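Local coordinates for protein metallocarboxypeptidase (Trypanosoma cruzi, PDB 3DWC) that probably removes C-terminal amino acids other than proline from peptides, as a metal-dependent carboxypeptidase of the M32 family, at residues W116-C119 against R120-D124; G400-K403 against E404-Q408; Q80-N83 against L84-M87; Y6-L9 against E10-T14. All blocks are in the same frame, centred on the assembly; numbering follows the deposited sequence.

How the contacts relate
The four contacts form two pairs at distant parts of a largely helical M32 carboxypeptidase. Contact 1 closes helix 99-122 and contact 2 is a loop after helix 382-394. Their centres are 9 Å apart, and they are probably joined by hydrogen bonds from Trp116 NE1 to Leu407 O (2.7 Å) and from Lys403 NZ to Glu121 O (2.9 Å). Contacts 3 and 4, on helices 78-95 and 3-32, have centres 11 Å apart and meet where Asn83 ND2 lies 3.0 Å from Tyr6 OH. About 44 Å separates the centres of contacts 1 and 3. All four lie away from the cobalt site of His267, His271 and Glu298.

Contact 1: W116-C119 against R120-D124; sequences WKTC and REKND
Trp116 and Arg120, one helical turn apart, lie side by side. Atom CH2 of the indole stands over the centre of one guanidinium face, with Trp116 CH2 only 3.3 Å from Arg120 CZ. The two planes are inclined by 54°, so a corner of the ring meets the cation rather than the ring lying flat on it. Both side chains have CG anti to the backbone N, and bends at chi2 and chi3 then carry the arginine along the indole. The long arginine suits this place because it brings its guanidinium to the CZ2/CH2 corner of the indole and still bonds Gln408 O in a loop through NH2. Farther along, Thr118 CG2 touches Lys122 CD at 3.9 Å, methyl against aliphatic chain.

The backbone bonds begin regularly, with Arg120 N to Trp116 O at 2.8 Å, and then change. Asn123 turns to positive phi (69°), a region asparagine tolerates better than most residues. Its side chain bonds Lys403 N through OD1 and Gly400 O through ND2. Asp124 N reaches back to Cys119 O at 2.9 Å, and Asn123 N bonds Arg120 O at 3.2 Å. These two bonds and the positive phi define a Schellman motif, which ends helix 99-122.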
loop_
_atom_site.group_PDB
_atom_site.type_symbol
_atom_site.label_atom_id
_atom_site.label_comp_id
_atom_site.label_asym_id
_atom_site.label_seq_id
_atom_site.Cartn_x
_atom_site.Cartn_y
_atom_site.Cartn_z
ATOM N N TRP B 116 -8.158 -16.656 23.029
ATOM C CA TRP B 116 -9.056 -17.423 22.138
ATOM C C TRP B 116 -8.286 -18.332 21.192
ATOM O O TRP B 116 -8.498 -19.542 21.147
ATOM C CB TRP B 116 -9.933 -16.466 21.296
ATOM C CG TRP B 116 -10.666 -17.155 20.159
ATOM C CD1 TRP B 116 -11.825 -17.866 20.248
ATOM C CD2 TRP B 116 -10.280 -17.197 18.776
ATOM N NE1 TRP B 116 -12.179 -18.355 19.019
ATOM C CE2 TRP B 116 -11.246 -17.964 18.098
ATOM C CE3 TRP B 116 -9.213 -16.662 18.050
ATOM C CZ2 TRP B 116 -11.187 -18.198 16.729
ATOM C CZ3 TRP B 116 -9.138 -16.920 16.686
ATOM C CH2 TRP B 116 -10.127 -17.674 16.041
ATOM N N LYS B 117 -7.383 -17.731 20.435
ATOM C CA LYS B 117 -6.662 -18.439 19.395
ATOM C C LYS B 117 -6.065 -19.768 19.905
ATOM O O LYS B 117 -6.241 -20.817 19.265
ATOM C CB LYS B 117 -5.580 -17.521 18.814
ATOM C CG LYS B 117 -5.013 -17.979 17.483
ATOM C CD LYS B 117 -3.994 -16.975 16.884
ATOM C CE LYS B 117 -2.697 -16.845 17.695
ATOM N NZ LYS B 117 -1.820 -18.064 17.695
ATOM N N THR B 118 -5.396 -19.730 21.061
ATOM C CA THR B 118 -4.746 -20.913 21.630
ATOM C C THR B 118 -5.751 -21.908 22.206
ATOM O O THR B 118 -5.644 -23.108 21.948
ATOM C CB THR B 118 -3.708 -20.541 22.748
ATOM O OG1 THR B 118 -2.890 -19.439 22.327
ATOM C CG2 THR B 118 -2.808 -21.734 23.072
ATOM N N CYS B 119 -6.698 -21.416 23.005
ATOM C CA CYS B 119 -7.756 -22.263 23.584
ATOM C C CYS B 119 -8.531 -23.006 22.498
ATOM O O CYS B 119 -8.803 -24.212 22.612
ATOM C CB CYS B 119 -8.746 -21.418 24.383
ATOM S SG CYS B 119 -8.165 -20.842 25.974
ATOM N N ARG B 120 -8.909 -22.266 21.453
ATOM C CA ARG B 120 -9.525 -22.868 20.277
ATOM C C ARG B 120 -8.693 -24.035 19.771
ATOM O O ARG B 120 -9.209 -25.136 19.599
ATOM C CB ARG B 120 -9.664 -21.832 19.163
ATOM C CG ARG B 120 -10.301 -22.349 17.879
ATOM C CD ARG B 120 -9.462 -21.984 16.669
ATOM N NE ARG B 120 -10.257 -21.325 15.641
ATOM C CZ ARG B 120 -9.760 -20.664 14.595
ATOM N NH1 ARG B 120 -8.447 -20.558 14.396
ATOM N NH2 ARG B 120 -10.596 -20.090 13.737
ATOM N N GLU B 121 -7.407 -23.781 19.536
ATOM C CA GLU B 121 -6.505 -24.801 19.002
ATOM C C GLU B 121 -6.363 -26.005 19.936
ATOM O O GLU B 121 -6.087 -27.125 19.486
ATOM C CB GLU B 121 -5.124 -24.203 18.718
ATOM C CG GLU B 121 -4.242 -25.099 17.837
ATOM C CD GLU B 121 -3.194 -24.329 17.045
ATOM O OE1 GLU B 121 -3.018 -23.111 17.280
ATOM O OE2 GLU B 121 -2.546 -24.950 16.177
ATOM N N LYS B 122 -6.570 -25.773 21.231
ATOM C CA LYS B 122 -6.437 -26.822 22.246
ATOM C C LYS B 122 -7.764 -27.446 22.728
ATOM O O LYS B 122 -7.740 -28.396 23.497
ATOM C CB LYS B 122 -5.656 -26.261 23.433
ATOM C CG LYS B 122 -4.162 -26.095 23.137
ATOM C CD LYS B 122 -3.454 -25.347 24.253
ATOM C CE LYS B 122 -1.941 -25.594 24.243
ATOM N NZ LYS B 122 -1.587 -27.037 24.415
ATOM N N ASN B 123 -8.907 -26.925 22.261
ATOM C CA ASN B 123 -10.237 -27.406 22.680
ATOM C C ASN B 123 -10.576 -27.075 24.149
ATOM O O ASN B 123 -11.252 -27.846 24.835
ATOM C CB ASN B 123 -10.379 -28.918 22.413
ATOM C CG ASN B 123 -11.847 -29.386 22.328
ATOM O OD1 ASN B 123 -12.792 -28.589 22.364
ATOM N ND2 ASN B 123 -12.027 -30.695 22.235
ATOM N N ASP B 124 -10.139 -25.903 24.605
ATOM C CA ASP B 124 -10.146 -25.554 26.030
ATOM C C ASP B 124 -11.061 -24.371 26.335
ATOM O O ASP B 124 -10.628 -23.216 26.379
ATOM C CB ASP B 124 -8.726 -25.224 26.480
ATOM C CG ASP B 124 -8.594 -25.126 28.007
ATOM O OD1 ASP B 124 -9.378 -25.784 28.730
ATOM O OD2 ASP B 124 -7.697 -24.393 28.474
#

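Contact 2: G400-K403 against E404-Q408; sequences GNDK and EGCLQ
The amide of Asn401 and the carboxylate of Glu404 are joined by one hydrogen bond, their planes 32° apart. Asn401 ND2 donates nearly within its own amide plane to the anti lone pair of Glu404 OE1, 3.0 Å away. The other end of the same amide accepts a hydrogen bond from the backbone: Glu404 N lies 3.2 Å from Asn401 OD1 and stands above the carbonyl plane, about 50° out of it. Asparagine suits this place because its short amide offers a donor and an acceptor together, gripping both the main chain and the side chain three residues on. With Asn401 CG anti to the backbone N (chi1 -169°), the amide is carried to Glu404.

Asp402 works through its carbonyl, which receives Leu407 N at 2.8 Å and, weakly, Gly405 N. Its carboxylate OD1 accepts a hydrogen bond from a water, 2.8 Å away, that in turn accepts from Cys406 N at 2.9 Å. A type I turn spans Gly405 to Gln408, whose amide pairs with Leu348 O and Arg350 N.

Apolar Leu407 rests on Phe125 and Phe128, while Cys406 packs against Val382, Pro383 and Trp386; the loop lies against helices 125-147 and 382-394, while Lys403 NZ bonds Glu121 O of helix 99-122.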
loop_
_atom_site.group_PDB
_atom_site.type_symbol
_atom_site.label_atom_id
_atom_site.label_comp_id
_atom_site.label_asym_id
_atom_site.label_seq_id
_atom_site.Cartn_x
_atom_site.Cartn_y
_atom_site.Cartn_z
ATOM N N GLY B 400 -18.294 -31.493 24.174
ATOM C CA GLY B 400 -16.895 -31.889 24.393
ATOM C C GLY B 400 -15.970 -31.435 23.286
ATOM O O GLY B 400 -14.762 -31.578 23.399
ATOM N N ASN B 401 -16.547 -30.885 22.218
ATOM C CA ASN B 401 -15.796 -30.402 21.050
ATOM C C ASN B 401 -16.008 -28.908 20.853
ATOM O O ASN B 401 -16.617 -28.468 19.874
ATOM C CB ASN B 401 -16.212 -31.147 19.776
ATOM C CG ASN B 401 -15.281 -30.876 18.608
ATOM O OD1 ASN B 401 -14.426 -30.000 18.674
ATOM N ND2 ASN B 401 -15.445 -31.637 17.530
ATOM N N ASP B 402 -15.471 -28.123 21.779
ATOM C CA ASP B 402 -15.657 -26.678 21.747
ATOM C C ASP B 402 -14.848 -26.029 20.633
ATOM O O ASP B 402 -15.280 -25.028 20.046
ATOM C CB ASP B 402 -15.326 -26.111 23.115
ATOM C CG ASP B 402 -16.193 -26.715 24.186
ATOM O OD1 ASP B 402 -17.441 -26.626 24.057
ATOM O OD2 ASP B 402 -15.635 -27.311 25.132
ATOM N N LYS B 403 -13.701 -26.625 20.315
ATOM C CA LYS B 403 -12.881 -26.240 19.149
ATOM C C LYS B 403 -13.685 -26.013 17.843
ATOM O O LYS B 403 -13.571 -24.960 17.170
ATOM C CB LYS B 403 -11.830 -27.341 18.930
ATOM C CG LYS B 403 -10.959 -27.174 17.673
ATOM C CD LYS B 403 -9.621 -27.901 17.854
ATOM C CE LYS B 403 -8.639 -27.604 16.764
ATOM N NZ LYS B 403 -7.342 -28.229 17.059
ATOM N N GLU B 404 -14.482 -27.019 17.488
ATOM C CA GLU B 404 -15.368 -26.960 16.318
ATOM C C GLU B 404 -16.798 -26.617 16.730
ATOM O O GLU B 404 -17.699 -26.613 15.897
ATOM C CB GLU B 404 -15.342 -28.302 15.573
ATOM C CG GLU B 404 -13.931 -28.834 15.289
ATOM C CD GLU B 404 -13.943 -30.040 14.362
ATOM O OE1 GLU B 404 -14.314 -31.125 14.808
ATOM O OE2 GLU B 404 -13.612 -29.892 13.167
ATOM N N GLY B 405 -16.996 -26.344 18.013
ATOM C CA GLY B 405 -18.255 -25.858 18.563
ATOM C C GLY B 405 -18.157 -24.367 18.813
ATOM O O GLY B 405 -17.838 -23.612 17.900
ATOM N N CYS B 406 -18.394 -23.939 20.055
ATOM C CA CYS B 406 -18.495 -22.503 20.385
ATOM C C CYS B 406 -17.224 -21.677 20.206
ATOM O O CYS B 406 -17.317 -20.463 20.023
ATOM C CB CYS B 406 -19.095 -22.283 21.796
ATOM S SG CYS B 406 -18.179 -22.961 23.201
ATOM N N LEU B 407 -16.053 -22.312 20.200
ATOM C CA LEU B 407 -14.777 -21.584 20.015
ATOM C C LEU B 407 -14.344 -21.357 18.554
ATOM O O LEU B 407 -13.292 -20.755 18.321
ATOM C CB LEU B 407 -13.628 -22.305 20.735
ATOM C CG LEU B 407 -13.695 -22.515 22.250
ATOM C CD1 LEU B 407 -12.436 -23.248 22.703
ATOM C CD2 LEU B 407 -13.871 -21.190 23.018
ATOM N N GLN B 408 -15.114 -21.838 17.581
ATOM C CA GLN B 408 -14.661 -21.827 16.201
ATOM C C GLN B 408 -14.526 -20.446 15.565
ATOM O O GLN B 408 -13.696 -20.277 14.689
ATOM C CB GLN B 408 -15.580 -22.686 15.328
ATOM C CG GLN B 408 -16.953 -22.097 15.090
ATOM C CD GLN B 408 -17.767 -22.893 14.114
ATOM O OE1 GLN B 408 -17.973 -22.492 12.945
ATOM N NE2 GLN B 408 -18.239 -24.023 14.564
HETATM O O HOH W 1 -19.227 -25.865 21.987
#

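Contact 3: Q80-N83 against L84-M87; sequences QRAN and LREM. With SO4 (sulfate ion), chain T.
Arg85 folds back over Ala82, three residues earlier, and turns one face of its guanidinium to it: Ala82 CA stands 4.3 Å above the plane, over the centre, and Ala82 CB lies 4.0 Å from Arg85 NH2. A small methyl side chain suits this position, since it lets the flat cation lie close to the helix. The edge of the same group is used for charge. Glu86 OE2 sits in the guanidinium plane and accepts hydrogen bonds from two nitrogens, Arg85 NE at 2.9 Å and Arg85 NH2 at 3.2 Å, a side-on grip on a single oxygen reached on its anti side. The bend at chi3 of Arg85 (61°) swings the group round to this neighbour. Two bonds on one edge fix how the guanidinium is turned, while NH2 also reaches Ser472 O and Glu86 OE1 forms a salt bridge with Arg292.

Asn83 and Met87 pass across one another on another side of the helix, Asn83 ND2 3.6 Å from Met87 CE. The flexible thioether suits this buried place. In the amide, ND2 is bonded to Gln286 OE1 and Tyr6 OH, and OD1 to Val288 N.

Arg81 points away from the second turn. Its guanidinium presents an edge to a sulfate, probably from the crystallisation liquor, with Arg81 NE 3.0 Å from sulfate O1 and a long, weak bond from NH2 to O3.

Regular i to i+4 bonds, such as Met87 N to Asn83 O at 2.8 Å, carry all of this: a largely buried alpha-helix, 78-95, whose Gln80 and Met87 pack on helix 3-32.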
loop_
_atom_site.group_PDB
_atom_site.type_symbol
_atom_site.label_atom_id
_atom_site.label_comp_id
_atom_site.label_asym_id
_atom_site.label_seq_id
_atom_site.Cartn_x
_atom_site.Cartn_y
_atom_site.Cartn_z
ATOM N N GLN B 80 -28.583 16.401 0.726
ATOM C CA GLN B 80 -27.796 17.049 1.771
ATOM C C GLN B 80 -28.433 16.760 3.107
ATOM O O GLN B 80 -27.747 16.484 4.086
ATOM C CB GLN B 80 -27.713 18.555 1.545
ATOM C CG GLN B 80 -26.960 18.936 0.310
ATOM C CD GLN B 80 -26.978 20.431 0.028
ATOM O OE1 GLN B 80 -27.976 21.118 0.289
ATOM N NE2 GLN B 80 -25.884 20.942 -0.523
ATOM N N ARG B 81 -29.769 16.794 3.147
ATOM C CA ARG B 81 -30.503 16.395 4.352
ATOM C C ARG B 81 -30.191 14.952 4.740
ATOM O O ARG B 81 -29.973 14.660 5.905
ATOM C CB ARG B 81 -32.019 16.603 4.182
ATOM C CG ARG B 81 -32.454 18.047 4.013
ATOM C CD ARG B 81 -33.936 18.250 4.335
ATOM N NE ARG B 81 -34.752 17.535 3.373
ATOM C CZ ARG B 81 -35.178 18.022 2.210
ATOM N NH1 ARG B 81 -34.891 19.255 1.830
ATOM N NH2 ARG B 81 -35.895 17.243 1.408
ATOM N N ALA B 82 -30.159 14.042 3.773
ATOM C CA ALA B 82 -29.779 12.640 4.068
ATOM C C ALA B 82 -28.322 12.566 4.543
ATOM O O ALA B 82 -27.960 11.777 5.458
ATOM C CB ALA B 82 -29.930 11.766 2.848
ATOM N N ASN B 83 -27.484 13.383 3.908
ATOM C CA ASN B 83 -26.057 13.374 4.244
ATOM C C ASN B 83 -25.910 13.863 5.676
ATOM O O ASN B 83 -25.150 13.269 6.447
ATOM C CB ASN B 83 -25.260 14.199 3.234
ATOM C CG ASN B 83 -23.761 14.025 3.357
ATOM O OD1 ASN B 83 -23.254 12.918 3.598
ATOM N ND2 ASN B 83 -23.032 15.129 3.170
ATOM N N LEU B 84 -26.690 14.886 6.065
ATOM C CA LEU B 84 -26.614 15.377 7.447
ATOM C C LEU B 84 -27.025 14.289 8.447
ATOM O O LEU B 84 -26.427 14.155 9.511
ATOM C CB LEU B 84 -27.458 16.645 7.641
ATOM C CG LEU B 84 -27.401 17.358 8.999
ATOM C CD1 LEU B 84 -25.969 17.664 9.447
ATOM C CD2 LEU B 84 -28.258 18.645 8.963
ATOM N N ARG B 85 -28.059 13.515 8.100
ATOM C CA ARG B 85 -28.436 12.313 8.880
ATOM C C ARG B 85 -27.269 11.317 9.012
ATOM O O ARG B 85 -27.015 10.783 10.084
ATOM C CB ARG B 85 -29.625 11.599 8.225
ATOM C CG ARG B 85 -30.216 10.452 9.037
ATOM C CD ARG B 85 -31.253 9.679 8.218
ATOM N NE ARG B 85 -30.643 9.087 7.029
ATOM C CZ ARG B 85 -31.226 8.953 5.840
ATOM N NH1 ARG B 85 -32.456 9.369 5.624
ATOM N NH2 ARG B 85 -30.544 8.398 4.849
ATOM N N GLU B 86 -26.567 11.065 7.909
ATOM C CA GLU B 86 -25.490 10.098 7.944
ATOM C C GLU B 86 -24.289 10.647 8.717
ATOM O O GLU B 86 -23.595 9.886 9.382
ATOM C CB GLU B 86 -25.143 9.625 6.546
ATOM C CG GLU B 86 -26.282 8.921 5.881
ATOM C CD GLU B 86 -26.863 7.765 6.705
ATOM O OE1 GLU B 86 -26.082 6.985 7.268
ATOM O OE2 GLU B 86 -28.101 7.630 6.747
ATOM N N MET B 87 -24.070 11.965 8.656
ATOM C CA MET B 87 -23.035 12.611 9.459
ATOM C C MET B 87 -23.271 12.445 10.954
ATOM O O MET B 87 -22.353 12.135 11.687
ATOM C CB MET B 87 -22.982 14.123 9.163
ATOM C CG MET B 87 -22.431 14.502 7.812
ATOM S SD MET B 87 -22.636 16.258 7.500
ATOM C CE MET B 87 -21.493 16.458 6.102
HETATM S S SO4 T . -36.503 14.443 3.818
HETATM O O1 SO4 T . -35.102 14.683 4.142
HETATM O O2 SO4 T . -37.314 15.645 4.014
HETATM O O3 SO4 T . -36.616 14.013 2.421
HETATM O O4 SO4 T . -37.016 13.434 4.739
#

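Contact 4: Y6-L9 against E10-T14; sequences YKEL and ERVFT
Tyr6 and Glu10 are joined by a very short hydrogen bond across one turn of an amphipathic alpha-helix, 3-32: Tyr6 OH donates to Glu10 OE2 at 2.5 Å. The ring and carboxylate planes stand 53° apart. Tyr6 CG lies anti to the backbone N (chi1 168°), which directs the phenol along the helix toward Glu10. The hydroxyl is also met by Asn83 ND2 of helix 78-95, so a tyrosine, able to give one hydrogen bond and receive another, suits this buried junction.

The other oxygen of Glu10 serves a lysine. Lys7 NZ forms a salt bridge with Glu10 OE1 at 3.1 Å, approaching on the syn side but well out of the carboxylate plane. A water accepts from Lys7 NZ and donates to Glu10 OE2 at 2.8 Å, closing a second path between the pair. With three partners, the carboxylate is probably kept in its charged form.

Glu8 and Arg11 run side by side and form a second i to i+3 salt bridge. Arg11 NE and NH2, each 3.1 Å from Glu8 OE1, grip that one oxygen from the edge of the guanidinium, while the two planes are inclined by 55°. Charged residues suit this outer side of the helix.

Beyond the polar pair of Tyr6 and Asn83 the buried side is apolar, carried by Leu9 and Phe13. Leu9 reaches Ile62, Leu65 and Ile66 of helix 60-71, and Leu9 and Phe13 both touch Met87. Between the two, Leu9 CD2 lies 4.2 Å from Phe13 CE1, and Leu9 O sits at the ring edge, 3.2 Å from Phe13 CD1.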
loop_
_atom_site.group_PDB
_atom_site.type_symbol
_atom_site.label_atom_id
_atom_site.label_comp_id
_atom_site.label_asym_id
_atom_site.label_seq_id
_atom_site.Cartn_x
_atom_site.Cartn_y
_atom_site.Cartn_z
ATOM N N TYR B 6 -23.543 23.226 7.602
ATOM C CA TYR B 6 -23.619 21.979 6.841
ATOM C C TYR B 6 -22.414 21.836 5.892
ATOM O O TYR B 6 -21.720 20.796 5.910
ATOM C CB TYR B 6 -24.951 21.821 6.076
ATOM C CG TYR B 6 -24.863 20.677 5.071
ATOM C CD1 TYR B 6 -24.958 19.357 5.472
ATOM C CD2 TYR B 6 -24.587 20.926 3.746
ATOM C CE1 TYR B 6 -24.819 18.316 4.560
ATOM C CE2 TYR B 6 -24.440 19.901 2.839
ATOM C CZ TYR B 6 -24.554 18.603 3.240
ATOM O OH TYR B 6 -24.396 17.604 2.284
ATOM N N LYS B 7 -22.137 22.877 5.101
ATOM C CA LYS B 7 -20.971 22.872 4.215
ATOM C C LYS B 7 -19.629 22.752 4.981
ATOM O O LYS B 7 -18.668 22.116 4.502
ATOM C CB LYS B 7 -20.972 24.104 3.305
ATOM C CG LYS B 7 -21.988 24.015 2.150
ATOM C CD LYS B 7 -21.396 23.201 0.984
ATOM C CE LYS B 7 -22.459 22.673 0.046
ATOM N NZ LYS B 7 -21.835 21.974 -1.130
ATOM N N GLU B 8 -19.569 23.350 6.165
ATOM C CA GLU B 8 -18.400 23.180 7.012
ATOM C C GLU B 8 -18.262 21.720 7.437
ATOM O O GLU B 8 -17.177 21.186 7.412
ATOM C CB GLU B 8 -18.472 24.097 8.227
ATOM C CG GLU B 8 -17.359 23.869 9.258
ATOM C CD GLU B 8 -15.990 24.312 8.772
ATOM O OE1 GLU B 8 -14.981 23.650 9.156
ATOM O OE2 GLU B 8 -15.932 25.310 8.005
ATOM N N LEU B 9 -19.368 21.075 7.805
ATOM C CA LEU B 9 -19.356 19.642 8.042
ATOM C C LEU B 9 -18.894 18.860 6.818
ATOM O O LEU B 9 -18.150 17.899 6.939
ATOM C CB LEU B 9 -20.706 19.132 8.532
ATOM C CG LEU B 9 -20.997 19.449 10.012
ATOM C CD1 LEU B 9 -22.495 19.564 10.263
ATOM C CD2 LEU B 9 -20.382 18.432 10.960
ATOM N N GLU B 10 -19.348 19.245 5.641
ATOM C CA GLU B 10 -18.969 18.519 4.449
ATOM C C GLU B 10 -17.462 18.492 4.335
ATOM O O GLU B 10 -16.879 17.468 4.036
ATOM C CB GLU B 10 -19.577 19.138 3.196
ATOM C CG GLU B 10 -21.014 18.716 2.937
ATOM C CD GLU B 10 -21.443 18.928 1.480
ATOM O OE1 GLU B 10 -20.827 19.767 0.807
ATOM O OE2 GLU B 10 -22.391 18.258 1.005
ATOM N N ARG B 11 -16.858 19.653 4.544
ATOM C CA ARG B 11 -15.401 19.852 4.509
ATOM C C ARG B 11 -14.646 18.981 5.520
ATOM O O ARG B 11 -13.593 18.411 5.216
ATOM C CB ARG B 11 -15.114 21.340 4.776
ATOM C CG ARG B 11 -13.662 21.759 4.558
ATOM C CD ARG B 11 -13.342 23.185 5.155
ATOM N NE ARG B 11 -13.205 23.127 6.619
ATOM C CZ ARG B 11 -12.179 22.546 7.262
ATOM N NH1 ARG B 11 -11.163 21.985 6.592
ATOM N NH2 ARG B 11 -12.158 22.528 8.596
ATOM N N VAL B 12 -15.173 18.907 6.735
ATOM C CA VAL B 12 -14.623 18.031 7.749
ATOM C C VAL B 12 -14.719 16.596 7.287
ATOM O O VAL B 12 -13.768 15.854 7.413
ATOM C CB VAL B 12 -15.352 18.169 9.086
ATOM C CG1 VAL B 12 -14.885 17.115 10.073
ATOM C CG2 VAL B 12 -15.137 19.578 9.651
ATOM N N PHE B 13 -15.845 16.204 6.694
ATOM C CA PHE B 13 -16.022 14.794 6.325
ATOM C C PHE B 13 -15.159 14.368 5.118
ATOM O O PHE B 13 -14.739 13.225 5.033
ATOM C CB PHE B 13 -17.513 14.461 6.175
ATOM C CG PHE B 13 -18.144 14.080 7.469
ATOM C CD1 PHE B 13 -18.615 15.044 8.338
ATOM C CD2 PHE B 13 -18.186 12.748 7.867
ATOM C CE1 PHE B 13 -19.183 14.701 9.554
ATOM C CE2 PHE B 13 -18.731 12.402 9.100
ATOM C CZ PHE B 13 -19.230 13.404 9.950
ATOM N N THR B 14 -14.883 15.305 4.216
ATOM C CA THR B 14 -13.923 15.109 3.152
ATOM C C THR B 14 -12.525 14.909 3.730
ATOM O O THR B 14 -11.807 14.048 3.257
ATOM C CB THR B 14 -13.968 16.274 2.147
ATOM O OG1 THR B 14 -15.265 16.255 1.491
ATOM C CG2 THR B 14 -12.827 16.173 1.078
HETATM O O HOH W 2 -23.636 19.287 -1.278
#